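PDB 6K40: alkyl hydroperoxide reductase AhpD from Deinococcus radiodurans R1, which probably acts as a peroxiredoxin-type antioxidant enzyme of the AhpD-like family, removing hydrogen peroxide and organic hydroperoxides under oxidative stress. Local coordinates for residues P12-L17 and V46-A51; L67-G72 and E78-A83; C133-K138 and E166-I171. All coordinates share one frame; numbering follows the deposited sequence.

Interaction 1 (P12-L17 and V46-A51)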
# COMPACT_ATOMS: atom_id res chain seq x y z
N PRO A 12 -18.58 -15.29 -2.76
CA PRO A 12 -17.12 -15.28 -2.78
C PRO A 12 -16.50 -16.03 -1.60
O PRO A 12 -17.19 -16.28 -0.60
CB PRO A 12 -16.78 -13.78 -2.70
CG PRO A 12 -17.97 -13.11 -3.30
CD PRO A 12 -19.16 -13.94 -2.89
N ARG A 13 -15.22 -16.38 -1.71
CA ARG A 13 -14.53 -17.18 -0.70
C ARG A 13 -13.99 -16.26 0.39
O ARG A 13 -12.90 -15.70 0.28
CB ARG A 13 -13.43 -18.02 -1.32
CG ARG A 13 -12.90 -19.08 -0.38
CD ARG A 13 -11.98 -20.06 -1.08
NE ARG A 13 -11.57 -21.13 -0.19
CZ ARG A 13 -10.34 -21.61 -0.11
NH1 ARG A 13 -9.38 -21.11 -0.88
NH2 ARG A 13 -10.05 -22.59 0.74
N LEU A 14 -14.78 -16.09 1.44
CA LEU A 14 -14.44 -15.18 2.53
C LEU A 14 -13.30 -15.69 3.41
O LEU A 14 -12.70 -14.90 4.14
CB LEU A 14 -15.67 -14.91 3.39
CG LEU A 14 -16.85 -14.25 2.67
CD1 LEU A 14 -17.89 -13.76 3.67
CD2 LEU A 14 -16.38 -13.10 1.78
N SER A 15 -13.00 -16.99 3.40
CA SER A 15 -12.05 -17.53 4.36
C SER A 15 -11.45 -18.83 3.83
O SER A 15 -12.03 -19.49 2.96
CB SER A 15 -12.71 -17.76 5.72
OG SER A 15 -11.92 -18.59 6.55
N PHE A 16 -10.28 -19.18 4.37
CA PHE A 16 -9.71 -20.50 4.15
C PHE A 16 -10.39 -21.57 5.00
O PHE A 16 -10.18 -22.76 4.74
CB PHE A 16 -8.21 -20.51 4.48
CG PHE A 16 -7.38 -19.70 3.53
CD1 PHE A 16 -7.79 -19.48 2.23
CD2 PHE A 16 -6.17 -19.16 3.95
CE1 PHE A 16 -7.01 -18.73 1.36
CE2 PHE A 16 -5.38 -18.41 3.09
CZ PHE A 16 -5.80 -18.20 1.79
N LEU A 17 -11.17 -21.18 5.99
CA LEU A 17 -11.91 -22.10 6.84
C LEU A 17 -13.40 -21.99 6.53
O LEU A 17 -13.84 -21.12 5.78
CB LEU A 17 -11.65 -21.83 8.32
CG LEU A 17 -10.19 -21.70 8.77
CD1 LEU A 17 -10.11 -21.45 10.26
CD2 LEU A 17 -9.39 -22.94 8.38
N VAL A 46 -15.16 -9.85 7.88
CA VAL A 46 -14.53 -10.41 9.07
C VAL A 46 -15.59 -10.92 10.04
O VAL A 46 -15.42 -11.96 10.68
CB VAL A 46 -13.60 -9.38 9.73
CG1 VAL A 46 -14.37 -8.16 10.22
CG2 VAL A 46 -12.82 -10.02 10.87
N PHE A 47 -16.73 -10.21 10.12
CA PHE A 47 -17.82 -10.62 11.00
C PHE A 47 -18.38 -11.98 10.60
O PHE A 47 -18.97 -12.67 11.44
CB PHE A 47 -18.93 -9.57 10.98
CG PHE A 47 -18.58 -8.29 11.69
CD1 PHE A 47 -17.39 -8.17 12.39
CD2 PHE A 47 -19.46 -7.22 11.67
CE1 PHE A 47 -17.07 -6.98 13.04
CE2 PHE A 47 -19.15 -6.04 12.31
CZ PHE A 47 -17.95 -5.92 13.00
N ARG A 48 -18.25 -12.35 9.33
CA ARG A 48 -18.68 -13.67 8.88
C ARG A 48 -17.58 -14.71 9.06
O ARG A 48 -17.84 -15.81 9.57
CB ARG A 48 -19.10 -13.62 7.41
CG ARG A 48 -20.28 -12.72 7.11
CD ARG A 48 -20.89 -13.06 5.76
NE ARG A 48 -21.95 -12.13 5.39
CZ ARG A 48 -23.21 -12.22 5.82
NH1 ARG A 48 -23.57 -13.20 6.64
NH2 ARG A 48 -24.11 -11.33 5.43
N ALA A 49 -16.35 -14.37 8.67
CA ALA A 49 -15.29 -15.37 8.63
C ALA A 49 -14.79 -15.71 10.03
O ALA A 49 -14.72 -16.89 10.39
CB ALA A 49 -14.14 -14.86 7.75
N GLN A 50 -14.42 -14.70 10.82
CA GLN A 50 -13.84 -14.97 12.13
C GLN A 50 -14.86 -15.49 13.14
O GLN A 50 -14.46 -15.97 14.20
CB GLN A 50 -13.18 -13.70 12.67
CG GLN A 50 -12.03 -13.96 13.61
CD GLN A 50 -11.31 -12.68 13.98
OE1 GLN A 50 -10.91 -11.91 13.12
NE2 GLN A 50 -11.15 -12.45 15.28
N ALA A 51 -16.15 -15.40 12.84
CA ALA A 51 -17.19 -15.77 13.79
C ALA A 51 -17.45 -17.27 13.84
O ALA A 51 -18.43 -17.69 14.47
CB ALA A 51 -18.49 -15.04 13.45
O HOH W 1 -13.63 -19.10 8.97
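Ser-15 and Ala-49 bring an irregular N-terminal segment against a short helix, their CA atoms 5.8 Å apart, with no direct hydrogen bond between the two backbones. The closest link between the two residues is apolar: the CB of Ser-15 rests on the CB of Ala-49 at 3.8 Å, and the same methyl of Ala-49 lies 3.9 Å from the carbonyl O of Leu-14. Ala-49 is thus met by one side chain and one backbone oxygen, both from residues 12-17. Further along, the CD1 methyl of Leu-14 lies against the aliphatic part of Arg-48, 3.7 Å from its CD and nearly as close to its CB. CD1 is the branch of the leucine that does the touching, and the two side chains cross at a slant. Arg-48 is extended from CG to NE, and its charged end goes on to form a cation-pi contact with Trp-33.

The hydroxyl of Ser-15 is turned back toward its own chain. With OG opposite the backbone N (chi1 165°), it accepts the N-H of Leu-17 at 2.8 Å from OG to N, in a nearly straight bond of 163° that makes an ST turn. The same OG donates to a water 3.0 Å away, and that water in turn donates to the carbonyl O of Ala-49 at 2.8 Å. Phe-186 packs on both Ser-15 and Ala-49, and the backbone of Phe-16 is hydrogen-bonded to Leu-184.

The contact is a worked example of a loop docked on a helix with methyl groups and one water. One hydroxyl both shapes the turn and, through the water, ties it to a helix carbonyl, so the polar link runs through one water, beside apolar packing.

Interaction 2 (L67-G72 and E78-A83)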
# COMPACT_ATOMS: atom_id res chain seq x y z
N LEU A 67 -11.59 -0.60 21.86
CA LEU A 67 -10.26 -0.02 21.74
C LEU A 67 -10.12 0.89 20.52
O LEU A 67 -9.53 1.97 20.61
CB LEU A 67 -9.21 -1.13 21.68
CG LEU A 67 -7.76 -0.68 21.52
CD1 LEU A 67 -7.28 -0.01 22.80
CD2 LEU A 67 -6.87 -1.86 21.15
N VAL A 68 -10.67 0.48 19.38
CA VAL A 68 -10.37 1.12 18.10
C VAL A 68 -11.45 2.11 17.69
O VAL A 68 -11.15 3.19 17.18
CB VAL A 68 -10.15 0.04 17.02
CG1 VAL A 68 -9.96 0.67 15.65
CG2 VAL A 68 -8.97 -0.84 17.39
N ASN A 69 -12.72 1.77 17.90
CA ASN A 69 -13.82 2.56 17.36
C ASN A 69 -14.46 3.50 18.39
O ASN A 69 -14.74 4.66 18.06
CB ASN A 69 -14.90 1.65 16.79
CG ASN A 69 -14.37 0.74 15.70
OD1 ASN A 69 -13.53 1.14 14.90
ND2 ASN A 69 -14.87 -0.49 15.66
N LYS A 70 -14.70 3.03 19.60
CA LYS A 70 -15.40 3.83 20.59
C LYS A 70 -14.49 4.92 21.14
O LYS A 70 -13.30 5.01 20.81
CB LYS A 70 -15.94 2.94 21.71
CG LYS A 70 -17.18 2.14 21.31
CD LYS A 70 -17.23 0.81 22.01
CE LYS A 70 -18.58 0.57 22.64
NZ LYS A 70 -18.49 -0.35 23.82
N GLU A 71 -15.06 5.76 22.01
CA GLU A 71 -14.36 6.93 22.50
C GLU A 71 -13.23 6.53 23.44
O GLU A 71 -13.36 5.58 24.22
CB GLU A 71 -15.34 7.85 23.22
CG GLU A 71 -14.75 9.11 23.82
CD GLU A 71 -15.81 10.03 24.38
OE1 GLU A 71 -15.60 10.58 25.48
OE2 GLU A 71 -16.87 10.19 23.73
N GLY A 72 -12.12 7.24 23.36
CA GLY A 72 -10.98 6.93 24.19
C GLY A 72 -9.98 8.07 24.25
O GLY A 72 -10.31 9.22 23.95
N GLU A 78 -6.18 9.23 14.68
CA GLU A 78 -4.89 8.71 15.13
C GLU A 78 -4.89 7.19 15.17
O GLU A 78 -3.90 6.55 14.77
CB GLU A 78 -4.57 9.28 16.52
CG GLU A 78 -3.82 10.60 16.49
CD GLU A 78 -4.10 11.47 17.71
OE1 GLU A 78 -5.05 11.15 18.46
OE2 GLU A 78 -3.38 12.47 17.90
N ARG A 79 -5.98 6.59 15.64
CA ARG A 79 -6.06 5.13 15.68
C ARG A 79 -6.00 4.54 14.28
O ARG A 79 -5.32 3.54 14.05
CB ARG A 79 -7.34 4.69 16.38
CG ARG A 79 -7.38 4.90 17.87
CD ARG A 79 -8.75 5.41 18.26
NE ARG A 79 -9.25 4.78 19.47
CZ ARG A 79 -10.46 4.98 19.96
NH1 ARG A 79 -11.31 5.78 19.33
NH2 ARG A 79 -10.84 4.37 21.07
N GLU A 80 -6.69 5.17 13.32
CA GLU A 80 -6.66 4.67 11.95
C GLU A 80 -5.30 4.91 11.30
O GLU A 80 -4.87 4.11 10.47
CB GLU A 80 -7.77 5.30 11.12
CG GLU A 80 -9.18 5.01 11.63
CD GLU A 80 -9.49 3.52 11.75
OE1 GLU A 80 -8.87 2.71 11.04
OE2 GLU A 80 -10.37 3.16 12.57
N LEU A 81 -4.61 5.98 11.69
CA LEU A 81 -3.24 6.18 11.21
C LEU A 81 -2.34 5.03 11.65
O LEU A 81 -1.61 4.44 10.84
CB LEU A 81 -2.71 7.52 11.72
CG LEU A 81 -1.29 7.95 11.37
CD1 LEU A 81 -1.20 8.33 9.91
CD2 LEU A 81 -0.85 9.11 12.25
N LEU A 82 -2.40 4.70 12.94
CA LEU A 82 -1.65 3.55 13.45
C LEU A 82 -2.04 2.27 12.72
O LEU A 82 -1.18 1.48 12.31
CB LEU A 82 -1.87 3.41 14.96
CG LEU A 82 -1.37 4.58 15.81
CD1 LEU A 82 -1.77 4.40 17.27
CD2 LEU A 82 0.14 4.73 15.67
N ALA A 83 -3.35 2.04 12.56
CA ALA A 83 -3.84 0.84 11.89
C ALA A 83 -3.28 0.73 10.48
O ALA A 83 -2.84 -0.35 10.05
CB ALA A 83 -5.36 0.85 11.86
O HOH W 2 -11.22 4.68 14.88
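Arg-79 drives its guanidinium into the group of carbonyls where helix 54-69 gives way to loop. Its NH1 and NH2 both donate to the O of Lys-70 at 2.6 Å, an end-on grip of two nitrogens on one atom, reached from opposite faces of the carbonyl plane. Both bonds are well bent (134° and 136°), as a shared acceptor requires. The oxygen itself lies in the guanidinium plane. NH2 makes a second, weak bond to Leu-67 O at 2.8 Å. Over one face sits Val-68 O, 3.1 Å above the plane and offset toward the rim, close but not hydrogen-bonded to NE or NH1. Bends at chi2 and chi3 carry the group there, and several carbonyl oxygens round one cation would probably stabilise its charge. NE also has a long, weak ion pair with Glu-166.

A water extends the polar link, donating to Val-68 O at 2.7 Å and to Glu-80 OE2 at 2.9 Å. The other carboxylate oxygen of Glu-80 bonds His-99, a pairing consistent with the Glu-His proton relay of AhpD relatives. Beyond the arginine, Val-68 CG1 approaches Glu-80 OE2 at 4.0 Å, the side chains crossing at about a right angle.

Around the junction between helices 54-69 and 76-90, Leu-67 packs on Val-170 and Met-173 of helix 161-184, Glu-80 touches helix 93-107, and Leu-81 and Leu-82 face helix 127-141.

Interaction 3 (C133-K138 and E166-I171)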
# COMPACT_ATOMS: atom_id res chain seq x y z
N CYS A 133 4.06 7.24 14.20
CA CYS A 133 4.29 6.30 13.11
C CYS A 133 5.64 5.60 13.25
O CYS A 133 5.75 4.40 13.00
CB CYS A 133 4.22 7.02 11.76
SG CYS A 133 2.56 7.50 11.22
N ALA A 134 6.66 6.33 13.70
CA ALA A 134 7.95 5.70 13.96
C ALA A 134 7.84 4.68 15.08
O ALA A 134 8.40 3.58 14.98
CB ALA A 134 9.00 6.76 14.31
N TYR A 135 7.11 5.02 16.14
CA TYR A 135 6.92 4.07 17.23
C TYR A 135 6.15 2.84 16.76
O TYR A 135 6.51 1.71 17.11
CB TYR A 135 6.19 4.75 18.40
CG TYR A 135 6.24 3.96 19.68
CD1 TYR A 135 7.30 4.11 20.57
CD2 TYR A 135 5.23 3.07 20.01
CE1 TYR A 135 7.36 3.38 21.74
CE2 TYR A 135 5.27 2.34 21.18
CZ TYR A 135 6.33 2.50 22.04
OH TYR A 135 6.38 1.77 23.21
N ALA A 136 5.09 3.04 15.98
CA ALA A 136 4.32 1.91 15.46
C ALA A 136 5.19 1.01 14.60
O ALA A 136 5.13 -0.22 14.71
CB ALA A 136 3.12 2.42 14.67
N GLU A 137 6.02 1.61 13.74
CA GLU A 137 6.88 0.81 12.87
C GLU A 137 7.89 0.01 13.69
O GLU A 137 8.11 -1.17 13.43
CB GLU A 137 7.59 1.71 11.86
CG GLU A 137 8.58 0.96 10.99
CD GLU A 137 8.67 1.53 9.59
OE1 GLU A 137 7.77 2.31 9.20
OE2 GLU A 137 9.63 1.19 8.87
N LYS A 138 8.50 0.65 14.69
CA LYS A 138 9.47 -0.08 15.50
C LYS A 138 8.81 -1.22 16.27
O LYS A 138 9.34 -2.33 16.32
CB LYS A 138 10.20 0.86 16.46
CG LYS A 138 11.52 0.29 16.94
CD LYS A 138 12.05 0.97 18.19
CE LYS A 138 13.09 0.08 18.88
NZ LYS A 138 14.06 0.85 19.70
N GLU A 166 -3.05 3.35 25.26
CA GLU A 166 -4.02 3.11 24.19
C GLU A 166 -3.33 2.90 22.85
O GLU A 166 -3.70 2.01 22.08
CB GLU A 166 -5.01 4.27 24.11
CG GLU A 166 -6.18 4.04 23.17
CD GLU A 166 -7.32 5.01 23.40
OE1 GLU A 166 -7.75 5.68 22.43
OE2 GLU A 166 -7.80 5.11 24.55
N ALA A 167 -2.31 3.72 22.55
CA ALA A 167 -1.61 3.60 21.28
C ALA A 167 -0.85 2.28 21.19
O ALA A 167 -0.85 1.62 20.14
CB ALA A 167 -0.65 4.77 21.09
N VAL A 168 -0.19 1.88 22.28
CA VAL A 168 0.50 0.59 22.30
C VAL A 168 -0.50 -0.53 22.08
O VAL A 168 -0.24 -1.47 21.30
CB VAL A 168 1.26 0.42 23.63
CG1 VAL A 168 1.81 -0.98 23.75
CG2 VAL A 168 2.38 1.44 23.73
N GLN A 169 -1.66 -0.46 22.74
CA GLN A 169 -2.70 -1.46 22.55
C GLN A 169 -3.15 -1.52 21.10
O GLN A 169 -3.35 -2.60 20.55
CB GLN A 169 -3.88 -1.16 23.46
CG GLN A 169 -3.92 -1.97 24.74
CD GLN A 169 -4.97 -1.47 25.69
OE1 GLN A 169 -5.79 -2.24 26.18
NE2 GLN A 169 -4.97 -0.17 25.96
N VAL A 170 -3.32 -0.36 20.46
CA VAL A 170 -3.80 -0.35 19.08
C VAL A 170 -2.76 -0.97 18.14
O VAL A 170 -3.09 -1.79 17.27
CB VAL A 170 -4.17 1.09 18.66
CG1 VAL A 170 -4.38 1.17 17.15
CG2 VAL A 170 -5.41 1.54 19.40
N ILE A 171 -1.49 -0.58 18.30
CA ILE A 171 -0.44 -1.14 17.45
C ILE A 171 -0.38 -2.66 17.60
O ILE A 171 -0.34 -3.41 16.61
CB ILE A 171 0.92 -0.49 17.78
CG1 ILE A 171 0.91 0.99 17.40
CG2 ILE A 171 2.05 -1.23 17.06
CD1 ILE A 171 1.91 1.83 18.17
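Ile-171 and Ala-136 are the nearest pair where two helices cross, their CA atoms 6.0 Å apart. The segment axes approach to 10.3 Å and are inclined by 46° (a negative crossing), running in broadly the same N-to-C direction.

Aliphatic contact comes first. The CD1 methyl of Ile-171 packs on Ala-136, 3.6 Å from its CA and 3.7 Å from its CB, while CG1 lies almost as near the same CB. With CG1 opposite the carbonyl carbon (chi1 -66°), the longer branch of the isoleucine carries that methyl across to the alanine.

Aromatic contact involves Tyr-135. The Ile-171 CD1 that covers Ala-136 also meets this ring at its edge, near the ring plane, 4.0 Å from CD2, the two side chains at about a right angle. Farther out, CG2 of Val-168 touches both CE2 and OH of the tyrosine, each at 4.0 Å. Tyr-135 also rests on Leu-151 and Leu-154 of helix 151-156.

Polar interactions lie away from the interface, and no hydrogen bond crosses it. Glu-137 forms salt bridges with Arg-121 and with Arg-91 of the second subunit, Lys-138 pairs with Asp-150, and Glu-166 accepts from the backbone N atoms of Gly-73 and Leu-74.

The arrangement illustrates inclined helix-helix packing through a small residue and a branched one, and it joins helices 127-141 and 161-184 of the all-helical AhpD-like fold.

In the fold
The three contacts come in series along the chain, each closing before the next opens. Interaction 1 ties the N-terminal loop to helix 45-49, and helix 54-69, which carries one side of interaction 2, follows next; their centres are about 23 Å apart. Interactions 2 and 3 are neighbours, with centres about 11 Å apart, and they touch: Leu-67 packs on Gln-169, so helix 54-69 of interaction 2 lies directly on helix 161-184, which interaction 3 joins to helix 127-141. Interaction 3 lies about 27 Å from interaction 1, centre to centre, on the opposite side of the chain's centre. Together they illustrate how an all-helical chain is held both by two adjoining helix contacts and by separate attachment of its terminal segment.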